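Local coordinates for protein probable glucarate dehydratase (Mycobacterium smegmatis str. MC2 155, PDB 3VDG) that probably dehydrates a sugar acid such as glucarate, as a metal-dependent member of the enolase superfamily, at residues D145-V150 with S156-G161; W177-H180 with E184-G187; D186-A191 with W373-E378. All blocks are in the same frame, centred on the assembly; numbering follows the deposited sequence.

Contact 1: D145-V150 with S156-G161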
ATOM      1  N   ASP A 145      -5.626  -1.687 -16.934  1.00 17.67           N
ATOM      2  CA  ASP A 145      -6.373  -1.172 -18.082  1.00 15.87           C
ATOM      3  C   ASP A 145      -7.499  -2.177 -18.436  1.00 18.87           C
ATOM      4  O   ASP A 145      -8.653  -1.787 -18.594  1.00 20.09           O
ATOM      5  CB  ASP A 145      -5.400  -0.937 -19.261  1.00 17.25           C
ATOM      6  CG  ASP A 145      -6.044  -0.255 -20.479  1.00 23.73           C
ATOM      7  OD1 ASP A 145      -7.169   0.296 -20.396  1.00 25.42           O
ATOM      8  OD2 ASP A 145      -5.385  -0.265 -21.552  1.00 21.28           O
ATOM      9  N   VAL A 146      -7.173  -3.466 -18.543  1.00 16.53           N
ATOM     10  CA  VAL A 146      -8.214  -4.478 -18.796  1.00 18.11           C
ATOM     11  C   VAL A 146      -9.237  -4.534 -17.652  1.00 19.45           C
ATOM     12  O   VAL A 146     -10.446  -4.544 -17.894  1.00 19.87           O
ATOM     13  CB  VAL A 146      -7.637  -5.886 -19.071  1.00 19.28           C
ATOM     14  CG1 VAL A 146      -8.776  -6.874 -19.368  1.00 17.53           C
ATOM     15  CG2 VAL A 146      -6.681  -5.841 -20.273  1.00 19.87           C
ATOM     16  N   GLN A 147      -8.768  -4.520 -16.408  1.00 16.94           N
ATOM     17  CA  GLN A 147      -9.713  -4.521 -15.282  1.00 17.33           C
ATOM     18  C   GLN A 147     -10.716  -3.385 -15.455  1.00 18.98           C
ATOM     19  O   GLN A 147     -11.918  -3.573 -15.264  1.00 18.33           O
ATOM     20  CB  GLN A 147      -8.979  -4.341 -13.952  1.00 13.40           C
ATOM     21  CG  GLN A 147      -8.161  -5.553 -13.528  1.00 13.51           C
ATOM     22  CD  GLN A 147      -7.469  -5.324 -12.205  1.00 19.48           C
ATOM     23  OE1 GLN A 147      -7.956  -4.564 -11.382  1.00 17.76           O
ATOM     24  NE2 GLN A 147      -6.343  -5.992 -11.986  1.00 17.15           N
ATOM     25  N   GLY A 148     -10.210  -2.192 -15.770  1.00 16.05           N
ATOM     26  CA  GLY A 148     -11.081  -1.013 -15.906  1.00 14.51           C
ATOM     27  C   GLY A 148     -12.051  -1.200 -17.061  1.00 19.35           C
ATOM     28  O   GLY A 148     -13.235  -0.891 -16.952  1.00 18.89           O
ATOM     29  N   GLN A 149     -11.566  -1.734 -18.177  1.00 18.79           N
ATOM     30  CA  GLN A 149     -12.434  -1.908 -19.329  1.00 19.06           C
ATOM     31  C   GLN A 149     -13.551  -2.900 -19.032  1.00 23.93           C
ATOM     32  O   GLN A 149     -14.706  -2.685 -19.377  1.00 23.75           O
ATOM     33  CB  GLN A 149     -11.650  -2.395 -20.545  1.00 20.89           C
ATOM     34  CG  GLN A 149     -10.700  -1.349 -21.119  1.00 23.95           C
ATOM     35  CD  GLN A 149      -9.875  -1.952 -22.223  1.00 30.09           C
ATOM     36  OE1 GLN A 149     -10.432  -2.564 -23.140  1.00 28.05           O
ATOM     37  NE2 GLN A 149      -8.541  -1.837 -22.126  1.00 21.36           N
ATOM     38  N   VAL A 150     -13.211  -4.002 -18.396  1.00 23.09           N
ATOM     39  CA  VAL A 150     -14.221  -5.026 -18.163  1.00 28.01           C
ATOM     40  C   VAL A 150     -15.230  -4.630 -17.070  1.00 27.98           C
ATOM     41  O   VAL A 150     -16.385  -5.041 -17.116  1.00 27.58           O
ATOM     42  CB  VAL A 150     -13.569  -6.411 -17.915  1.00 30.13           C
ATOM     43  CG1 VAL A 150     -13.118  -6.527 -16.476  1.00 20.21           C
ATOM     44  CG2 VAL A 150     -14.544  -7.533 -18.278  1.00 36.67           C
ATOM     45  N   SER A 156      -8.212   4.974 -12.095  1.00 16.62           N
ATOM     46  CA  SER A 156      -8.165   5.646 -10.778  1.00 18.23           C
ATOM     47  C   SER A 156      -9.134   5.023  -9.759  1.00 18.54           C
ATOM     48  O   SER A 156      -8.831   4.997  -8.556  1.00 18.73           O
ATOM     49  CB  SER A 156      -8.416   7.154 -10.912  1.00 19.85           C
ATOM     50  OG  SER A 156      -9.714   7.383 -11.416  1.00 23.25           O
ATOM     51  N   ASP A 157     -10.270   4.481 -10.226  1.00 20.35           N
ATOM     52  CA  ASP A 157     -11.215   3.759  -9.335  1.00 19.55           C
ATOM     53  C   ASP A 157     -10.685   2.416  -8.818  1.00 22.49           C
ATOM     54  O   ASP A 157     -11.289   1.815  -7.932  1.00 21.11           O
ATOM     55  CB  ASP A 157     -12.560   3.482 -10.039  1.00 18.21           C
ATOM     56  CG  ASP A 157     -13.534   4.664  -9.960  1.00 24.72           C
ATOM     57  OD1 ASP A 157     -13.251   5.658  -9.249  1.00 26.84           O
ATOM     58  OD2 ASP A 157     -14.612   4.588 -10.600  1.00 27.39           O
ATOM     59  N   LEU A 158      -9.580   1.932  -9.377  1.00 16.10           N
ATOM     60  CA  LEU A 158      -8.973   0.694  -8.881  1.00 20.58           C
ATOM     61  C   LEU A 158      -7.872   1.009  -7.869  1.00 25.53           C
ATOM     62  O   LEU A 158      -7.286   0.100  -7.301  1.00 20.80           O
ATOM     63  CB  LEU A 158      -8.395  -0.140 -10.035  1.00 17.96           C
ATOM     64  CG  LEU A 158      -9.327  -0.378 -11.231  1.00 21.27           C
ATOM     65  CD1 LEU A 158      -8.591  -1.028 -12.398  1.00 26.28           C
ATOM     66  CD2 LEU A 158     -10.514  -1.198 -10.783  1.00 18.67           C
ATOM     67  N   LEU A 159      -7.596   2.298  -7.661  1.00 19.27           N
ATOM     68  CA  LEU A 159      -6.510   2.750  -6.771  1.00 19.18           C
ATOM     69  C   LEU A 159      -7.043   3.562  -5.574  1.00 22.42           C
ATOM     70  O   LEU A 159      -6.316   4.365  -4.975  1.00 21.77           O
ATOM     71  CB  LEU A 159      -5.502   3.608  -7.569  1.00 18.59           C
ATOM     72  CG  LEU A 159      -4.897   2.932  -8.822  1.00 21.75           C
ATOM     73  CD1 LEU A 159      -4.091   3.915  -9.670  1.00 17.99           C
ATOM     74  CD2 LEU A 159      -4.034   1.742  -8.426  1.00 19.87           C
ATOM     75  N   GLY A 160      -8.318   3.369  -5.244  1.00 17.31           N
ATOM     76  CA  GLY A 160      -8.967   4.091  -4.141  1.00 14.82           C
ATOM     77  C   GLY A 160      -9.782   5.285  -4.596  1.00 20.29           C
ATOM     78  O   GLY A 160     -10.352   6.013  -3.777  1.00 18.82           O
ATOM     79  N   GLY A 161      -9.830   5.497  -5.909  1.00 17.37           N
ATOM     80  CA  GLY A 161     -10.590   6.585  -6.489  1.00 15.68           C
ATOM     81  C   GLY A 161      -9.841   7.901  -6.511  1.00 20.75           C
ATOM     82  O   GLY A 161      -9.021   8.184  -5.634  1.00 19.59           O
TER
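Leu158 reaches across to the helix at Gln147 and Gly148, and this one side chain makes the whole apolar contact. Its branch CD1 does the touching. Leu158 CD1 lies 3.7 Å from Gln147 CB and, against the helix backbone, 3.9 Å from Gly148 N. It also comes within 3.7 Å of Gln147 OE1, a plain van der Waals approach. With Leu158 CG beside its own backbone N, anti to the carbonyl carbon (chi1 -50°), CD1 is carried to the helix. The Leu158 and Gln147 side chains cross obliquely. The paired CA atoms, Gly148 CA and Leu158 CA, are still 7.5 Å apart. About 116 Å² of surface is buried in all, and no hydrogen bond joins the two segments.

In the fold this is a helix followed by a turn. Residues 145-150 lie near the end of helix 131-151. The chain then folds back through 156-161 on its way to strand 166-174, the first strand of the barrel in the C-terminal domain of the enolase superfamily.

Polar bonds hold each side separately. Gln147 extends beyond CG, and its NE2 bonds to Val97 O. On another side of the helix, Gln149 NE2 donates to Asp145 OD1 at 3.1 Å, arriving from above the carboxylate plane. Asp145 OD1 also accepts from Leu401 N, and Asp145 OD2 from Leu72 N. In the turn, Ser156 O takes two backbone bonds, from Leu159 N and Gly161 N. Gly160 and Gly161 both have positive phi, which suits glycine.

The subunit interface is close by. Gly161 O accepts from Asn101 ND2 of the second subunit, and Asp157 packs on Phe98 of that subunit.

Contact 2: W177-H180 with E184-G187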
ATOM      1  N   TRP A 177      21.823  21.973 -26.964  1.00 24.80           N
ATOM      2  CA  TRP A 177      22.337  22.512 -28.223  1.00 30.40           C
ATOM      3  C   TRP A 177      21.199  22.907 -29.111  1.00 36.97           C
ATOM      4  O   TRP A 177      20.058  22.549 -28.845  1.00 25.32           O
ATOM      5  CB  TRP A 177      23.130  21.464 -28.965  1.00 31.59           C
ATOM      6  CG  TRP A 177      24.326  20.914 -28.235  1.00 24.75           C
ATOM      7  CD1 TRP A 177      25.097  21.529 -27.245  1.00 27.41           C
ATOM      8  CD2 TRP A 177      24.945  19.611 -28.451  1.00 21.66           C
ATOM      9  NE1 TRP A 177      26.114  20.699 -26.844  1.00 28.96           N
ATOM     10  CE2 TRP A 177      26.077  19.534 -27.535  1.00 24.88           C
ATOM     11  CE3 TRP A 177      24.671  18.531 -29.276  1.00 25.05           C
ATOM     12  CZ2 TRP A 177      26.880  18.415 -27.466  1.00 25.35           C
ATOM     13  CZ3 TRP A 177      25.493  17.407 -29.197  1.00 33.35           C
ATOM     14  CH2 TRP A 177      26.572  17.354 -28.309  1.00 28.82           C
ATOM     15  N   ALA A 178      21.495  23.631 -30.189  1.00 25.26           N
ATOM     16  CA  ALA A 178      20.464  24.085 -31.109  1.00 29.75           C
ATOM     17  C   ALA A 178      19.945  22.924 -31.948  1.00 28.52           C
ATOM     18  O   ALA A 178      18.787  22.914 -32.362  1.00 35.28           O
ATOM     19  CB  ALA A 178      21.015  25.182 -32.023  1.00 38.06           C
ATOM     20  N   ALA A 179      20.809  21.952 -32.203  1.00 26.84           N
ATOM     21  CA  ALA A 179      20.503  20.898 -33.157  1.00 30.57           C
ATOM     22  C   ALA A 179      21.373  19.720 -32.846  1.00 28.19           C
ATOM     23  O   ALA A 179      22.427  19.882 -32.259  1.00 26.03           O
ATOM     24  CB  ALA A 179      20.800  21.377 -34.575  1.00 40.47           C
ATOM     25  N   HIS A 180      20.962  18.525 -33.247  1.00 25.31           N
ATOM     26  CA  HIS A 180      21.917  17.415 -33.253  1.00 26.74           C
ATOM     27  C   HIS A 180      22.892  17.678 -34.371  1.00 41.59           C
ATOM     28  O   HIS A 180      22.515  18.285 -35.372  1.00 33.09           O
ATOM     29  CB  HIS A 180      21.214  16.088 -33.494  1.00 25.26           C
ATOM     30  CG  HIS A 180      20.383  15.627 -32.312  1.00 28.76           C
ATOM     31  ND1 HIS A 180      20.911  14.939 -31.284  1.00 25.79           N
ATOM     32  CD2 HIS A 180      19.032  15.797 -32.024  1.00 28.45           C
ATOM     33  CE1 HIS A 180      19.946  14.686 -30.371  1.00 24.45           C
ATOM     34  NE2 HIS A 180      18.797  15.203 -30.830  1.00 27.33           N
ATOM     35  N   GLU A 184      18.866  19.558 -38.876  1.00 42.06           N
ATOM     36  CA  GLU A 184      18.175  20.843 -38.791  1.00 52.79           C
ATOM     37  C   GLU A 184      17.941  21.226 -37.330  1.00 51.39           C
ATOM     38  O   GLU A 184      17.559  20.376 -36.523  1.00 47.69           O
ATOM     39  CB  GLU A 184      16.827  20.788 -39.524  1.00 75.18           C
ATOM     40  CG  GLU A 184      16.909  20.381 -40.988  1.00 98.86           C
ATOM     41  CD  GLU A 184      17.789  21.303 -41.809  1.00111.06           C
ATOM     42  OE1 GLU A 184      18.283  22.314 -41.263  1.00 88.35           O
ATOM     43  OE2 GLU A 184      17.989  21.015 -43.007  1.00104.68           O
ATOM     44  N   PRO A 185      18.172  22.504 -36.983  1.00 44.34           N
ATOM     45  CA  PRO A 185      17.870  22.957 -35.628  1.00 43.45           C
ATOM     46  C   PRO A 185      16.385  22.840 -35.322  1.00 53.44           C
ATOM     47  O   PRO A 185      15.562  23.029 -36.204  1.00 46.88           O
ATOM     48  CB  PRO A 185      18.298  24.434 -35.630  1.00 44.40           C
ATOM     49  CG  PRO A 185      18.525  24.799 -37.054  1.00 46.35           C
ATOM     50  CD  PRO A 185      18.885  23.527 -37.764  1.00 39.54           C
ATOM     51  N   ASP A 186      16.044  22.515 -34.082  1.00 46.53           N
ATOM     52  CA  ASP A 186      14.649  22.463 -33.684  1.00 41.29           C
ATOM     53  C   ASP A 186      14.112  23.874 -33.442  1.00 45.95           C
ATOM     54  O   ASP A 186      14.833  24.867 -33.578  1.00 37.20           O
ATOM     55  CB  ASP A 186      14.482  21.594 -32.437  1.00 41.63           C
ATOM     56  CG  ASP A 186      15.396  22.025 -31.304  1.00 48.60           C
ATOM     57  OD1 ASP A 186      15.246  23.168 -30.828  1.00 41.10           O
ATOM     58  OD2 ASP A 186      16.262  21.218 -30.899  1.00 35.12           O
ATOM     59  N   GLY A 187      12.840  23.965 -33.081  1.00 36.80           N
ATOM     60  CA  GLY A 187      12.214  25.266 -32.918  1.00 31.28           C
ATOM     61  C   GLY A 187      12.490  25.894 -31.579  1.00 37.21           C
ATOM     62  O   GLY A 187      12.065  27.017 -31.332  1.00 39.52           O
TER
HETATM   63  O   HOH W   1      18.511  18.494 -34.424  1.00 29.69           O
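Ala178 and Ala179 meet Pro185 and Asp186 where one surface loop doubles back on itself. This loop runs from strand 166-174 to helix 194-208, the first beta-alpha connection of the barrel. Ala178 acts through its carbonyl. Ala178 O accepts from Asp186 N at 3.3 Å, a long bond with the donor nearly in line with the C=O (166°). The same oxygen has a CA-H...O contact with Pro185 CA at 3.4 Å. Ala179 follows, and its methyl group packs on the proline. Ala179 CB is 3.5 Å from Pro185 CA, tighter than usual for two carbons, and 4.1 Å from Pro185 CB. At His180 the link passes through water. His180 N donates to a water at 2.7 Å, and that water donates to Glu184 O. The imidazole has other partners: His180 ND1 bonds to Tyr430 OH and NE2 to Asp42 O.

Asp186 CG lies between the backbone N and the carbonyl carbon (chi1 53°), which brings OD2 to 3.4 Å from Ala178 O. Both atoms are acceptors, so this is no bond. Asp186 OD2 instead forms a salt bridge with Lys176 NZ, whose positive charge probably offsets the closeness of the two oxygens. The polar hold between the segments therefore rests on backbone atoms and water.

Contact 3: D186-A191 with W373-E378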
ATOM      1  N   ASP A 186      16.044  22.515 -34.082  1.00 46.53           N
ATOM      2  CA  ASP A 186      14.649  22.463 -33.684  1.00 41.29           C
ATOM      3  C   ASP A 186      14.112  23.874 -33.442  1.00 45.95           C
ATOM      4  O   ASP A 186      14.833  24.867 -33.578  1.00 37.20           O
ATOM      5  CB  ASP A 186      14.482  21.594 -32.437  1.00 41.63           C
ATOM      6  CG  ASP A 186      15.396  22.025 -31.304  1.00 48.60           C
ATOM      7  OD1 ASP A 186      15.246  23.168 -30.828  1.00 41.10           O
ATOM      8  OD2 ASP A 186      16.262  21.218 -30.899  1.00 35.12           O
ATOM      9  N   GLY A 187      12.840  23.965 -33.081  1.00 36.80           N
ATOM     10  CA  GLY A 187      12.214  25.266 -32.918  1.00 31.28           C
ATOM     11  C   GLY A 187      12.490  25.894 -31.579  1.00 37.21           C
ATOM     12  O   GLY A 187      12.065  27.017 -31.332  1.00 39.52           O
ATOM     13  N   TRP A 188      13.197  25.177 -30.706  1.00 32.50           N
ATOM     14  CA  TRP A 188      13.496  25.687 -29.369  1.00 28.26           C
ATOM     15  C   TRP A 188      14.689  26.602 -29.383  1.00 36.53           C
ATOM     16  O   TRP A 188      14.744  27.582 -28.644  1.00 30.54           O
ATOM     17  CB  TRP A 188      13.784  24.526 -28.410  1.00 30.54           C
ATOM     18  CG  TRP A 188      12.572  23.663 -28.113  1.00 31.78           C
ATOM     19  CD1 TRP A 188      12.194  22.470 -28.733  1.00 31.77           C
ATOM     20  CD2 TRP A 188      11.538  23.918 -27.106  1.00 25.33           C
ATOM     21  NE1 TRP A 188      11.025  21.991 -28.194  1.00 29.49           N
ATOM     22  CE2 TRP A 188      10.579  22.811 -27.212  1.00 27.43           C
ATOM     23  CE3 TRP A 188      11.318  24.916 -26.158  1.00 24.06           C
ATOM     24  CZ2 TRP A 188       9.461  22.732 -26.398  1.00 25.21           C
ATOM     25  CZ3 TRP A 188      10.194  24.812 -25.329  1.00 29.13           C
ATOM     26  CH2 TRP A 188       9.286  23.751 -25.454  1.00 28.15           C
ATOM     27  N   GLY A 189      15.679  26.270 -30.204  1.00 31.19           N
ATOM     28  CA  GLY A 189      16.952  26.973 -30.160  1.00 35.18           C
ATOM     29  C   GLY A 189      17.825  26.398 -29.062  1.00 43.38           C
ATOM     30  O   GLY A 189      17.391  25.520 -28.314  1.00 31.09           O
ATOM     31  N   ALA A 190      19.060  26.882 -28.970  1.00 30.92           N
ATOM     32  CA  ALA A 190      19.995  26.468 -27.922  1.00 25.28           C
ATOM     33  C   ALA A 190      19.617  27.129 -26.606  1.00 30.34           C
ATOM     34  O   ALA A 190      19.008  28.202 -26.585  1.00 27.12           O
ATOM     35  CB  ALA A 190      21.430  26.848 -28.304  1.00 27.70           C
ATOM     36  N   ALA A 191      19.954  26.482 -25.498  1.00 27.09           N
ATOM     37  CA  ALA A 191      19.849  27.127 -24.203  1.00 29.48           C
ATOM     38  C   ALA A 191      21.118  26.768 -23.485  1.00 29.46           C
ATOM     39  O   ALA A 191      21.303  25.616 -23.121  1.00 26.97           O
ATOM     40  CB  ALA A 191      18.637  26.619 -23.421  1.00 24.25           C
ATOM     41  N   TRP A 373       6.928  15.584 -21.648  1.00 21.46           N
ATOM     42  CA  TRP A 373       5.961  15.813 -22.746  1.00 27.55           C
ATOM     43  C   TRP A 373       6.283  16.887 -23.783  1.00 24.92           C
ATOM     44  O   TRP A 373       6.140  16.649 -24.985  1.00 25.42           O
ATOM     45  CB  TRP A 373       4.571  16.067 -22.182  1.00 24.59           C
ATOM     46  CG  TRP A 373       3.474  15.759 -23.167  1.00 26.35           C
ATOM     47  CD1 TRP A 373       2.620  16.655 -23.802  1.00 24.29           C
ATOM     48  CD2 TRP A 373       3.066  14.431 -23.650  1.00 23.46           C
ATOM     49  NE1 TRP A 373       1.739  15.990 -24.631  1.00 24.79           N
ATOM     50  CE2 TRP A 373       1.950  14.656 -24.580  1.00 28.14           C
ATOM     51  CE3 TRP A 373       3.489  13.126 -23.402  1.00 24.71           C
ATOM     52  CZ2 TRP A 373       1.309  13.614 -25.222  1.00 27.72           C
ATOM     53  CZ3 TRP A 373       2.833  12.082 -24.069  1.00 23.11           C
ATOM     54  CH2 TRP A 373       1.769  12.325 -24.954  1.00 29.56           C
ATOM     55  N   PRO A 374       6.652  18.108 -23.348  1.00 25.49           N
ATOM     56  CA  PRO A 374       6.895  19.174 -24.333  1.00 21.78           C
ATOM     57  C   PRO A 374       8.006  18.842 -25.328  1.00 22.88           C
ATOM     58  O   PRO A 374       8.059  19.421 -26.409  1.00 25.81           O
ATOM     59  CB  PRO A 374       7.316  20.366 -23.468  1.00 27.22           C
ATOM     60  CG  PRO A 374       6.723  20.083 -22.120  1.00 22.95           C
ATOM     61  CD  PRO A 374       6.801  18.593 -21.968  1.00 22.54           C
ATOM     62  N   TRP A 375       8.877  17.906 -24.969  1.00 23.06           N
ATOM     63  CA  TRP A 375      10.028  17.598 -25.798  1.00 23.09           C
ATOM     64  C   TRP A 375       9.742  16.625 -26.891  1.00 36.39           C
ATOM     65  O   TRP A 375      10.598  16.392 -27.739  1.00 30.99           O
ATOM     66  CB  TRP A 375      11.180  17.083 -24.938  1.00 19.54           C
ATOM     67  CG  TRP A 375      11.623  18.139 -23.953  1.00 25.02           C
ATOM     68  CD1 TRP A 375      11.531  18.104 -22.569  1.00 23.49           C
ATOM     69  CD2 TRP A 375      12.242  19.436 -24.267  1.00 22.15           C
ATOM     70  NE1 TRP A 375      12.033  19.267 -22.014  1.00 26.65           N
ATOM     71  CE2 TRP A 375      12.490  20.097 -22.989  1.00 22.97           C
ATOM     72  CE3 TRP A 375      12.603  20.088 -25.446  1.00 27.46           C
ATOM     73  CZ2 TRP A 375      13.066  21.357 -22.915  1.00 25.22           C
ATOM     74  CZ3 TRP A 375      13.194  21.348 -25.356  1.00 24.34           C
ATOM     75  CH2 TRP A 375      13.417  21.968 -24.121  1.00 23.75           C
ATOM     76  N   ARG A 376       8.563  16.017 -26.895  1.00 26.45           N
ATOM     77  CA  ARG A 376       8.234  15.116 -28.013  1.00 20.47           C
ATOM     78  C   ARG A 376       7.078  15.691 -28.817  1.00 21.85           C
ATOM     79  O   ARG A 376       6.452  16.667 -28.378  1.00 23.10           O
ATOM     80  CB  ARG A 376       8.031  13.646 -27.578  1.00 26.70           C
ATOM     81  CG  ARG A 376       7.123  13.397 -26.358  1.00 24.77           C
ATOM     82  CD  ARG A 376       5.648  13.300 -26.716  1.00 25.32           C
ATOM     83  NE  ARG A 376       5.003  14.611 -26.701  1.00 27.04           N
ATOM     84  CZ  ARG A 376       3.964  14.931 -27.456  1.00 31.46           C
ATOM     85  NH1 ARG A 376       3.436  14.035 -28.284  1.00 26.27           N
ATOM     86  NH2 ARG A 376       3.450  16.147 -27.382  1.00 31.26           N
ATOM     87  N   HIS A 377       6.829  15.144 -30.009  1.00 25.62           N
ATOM     88  CA  HIS A 377       5.700  15.610 -30.834  1.00 27.35           C
ATOM     89  C   HIS A 377       5.075  14.459 -31.586  1.00 24.72           C
ATOM     90  O   HIS A 377       4.376  14.666 -32.574  1.00 30.67           O
ATOM     91  CB  HIS A 377       6.147  16.692 -31.809  1.00 30.74           C
ATOM     92  CG  HIS A 377       7.236  16.238 -32.743  1.00 32.99           C
ATOM     93  ND1 HIS A 377       8.546  16.417 -32.470  1.00 38.27           N
ATOM     94  CD2 HIS A 377       7.177  15.550 -33.956  1.00 38.62           C
ATOM     95  CE1 HIS A 377       9.289  15.878 -33.460  1.00 37.34           C
ATOM     96  NE2 HIS A 377       8.450  15.353 -34.370  1.00 36.42           N
ATOM     97  N   GLU A 378       5.350  13.236 -31.136  1.00 24.17           N
ATOM     98  CA  GLU A 378       4.789  12.008 -31.716  1.00 24.38           C
ATOM     99  C   GLU A 378       4.116  11.202 -30.599  1.00 26.42           C
ATOM    100  O   GLU A 378       4.373  11.439 -29.415  1.00 26.93           O
ATOM    101  CB  GLU A 378       5.888  11.171 -32.388  1.00 21.80           C
ATOM    102  CG  GLU A 378       6.510  11.857 -33.621  1.00 29.38           C
ATOM    103  CD  GLU A 378       7.935  11.401 -33.940  1.00 45.65           C
ATOM    104  OE1 GLU A 378       8.860  11.663 -33.133  1.00 40.03           O
ATOM    105  OE2 GLU A 378       8.141  10.795 -35.018  1.00 32.91           O
TER
HETATM  106  O   HOH W   2       9.288  19.628 -29.046  1.00 43.76           O
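Trp188 and Trp375 mark the closest backbone approach, with Trp188 CA and Trp375 CA 9.5 Å apart, and no backbone hydrogen bond spans the gap. The contact is made by the indoles. Trp375 CZ3 sits over one face of the Trp188 ring, 3.5 Å from Trp188 CD2. The six-membered rings have centroids 4.5 Å apart and planes at 43°, an oblique pair. A chi1 of -62° at Trp375 lets its six-membered ring reach Trp188. Trp375 NE1 bonds to Tyr172 O.

Pro374 meets the edge of the Trp188 ring. Trp188 CZ2 is 3.6 Å from Pro374 O, which lies near the ring plane. A water in that plane completes this side: it accepts from Trp188 NE1 and donates to Pro374 O.

Each loop has its own bracing. Asp186 OD1 accepts from Trp188 N at 2.9 Å, on its anti lone pair, which makes an Asx turn. Gly189 N meets the same oxygen at 3.2 Å. In the other segment, Arg376 NE donates to Trp373 O at 2.9 Å, almost straight (177°), while its guanidinium lies over the Trp373 ring. Arg376 NH1 reaches Glu378 O.

The contact joins the first beta-alpha loop of the barrel, between strand 166-174 and helix 194-208, to a late loop between helix 349-360 and strand 388-389. Helix 194-208 borders it: Arg203 makes a cation-pi contact with Trp188, Gln200 and Met204 touch Trp375, and Tyr208 touches Pro374. Beyond Trp375, residues 376-378 pack on strand 30-41.

Contact 1 comes first along the chain and closes before contacts 2 and 3 open. Strand 166-174 of the barrel sheet separates it from them. Its centre is about 41 Å from that of contact 2, on the opposite side of the chain's centre, and about 33 Å from that of contact 3. Contacts 2 and 3 are neighbours, with centres about 9 Å apart. They share Asp186 and Gly187, and Ala190 CB packs on Ala178 N. Contact 1 thus sits by the subunit interface, while contacts 2 and 3 order the loop after the first barrel strand, contact 3 tying it to distant 373-378. The side chain of Trp375 is about 13 Å from the sodium ion held by Asp244, Glu269 and Asn292.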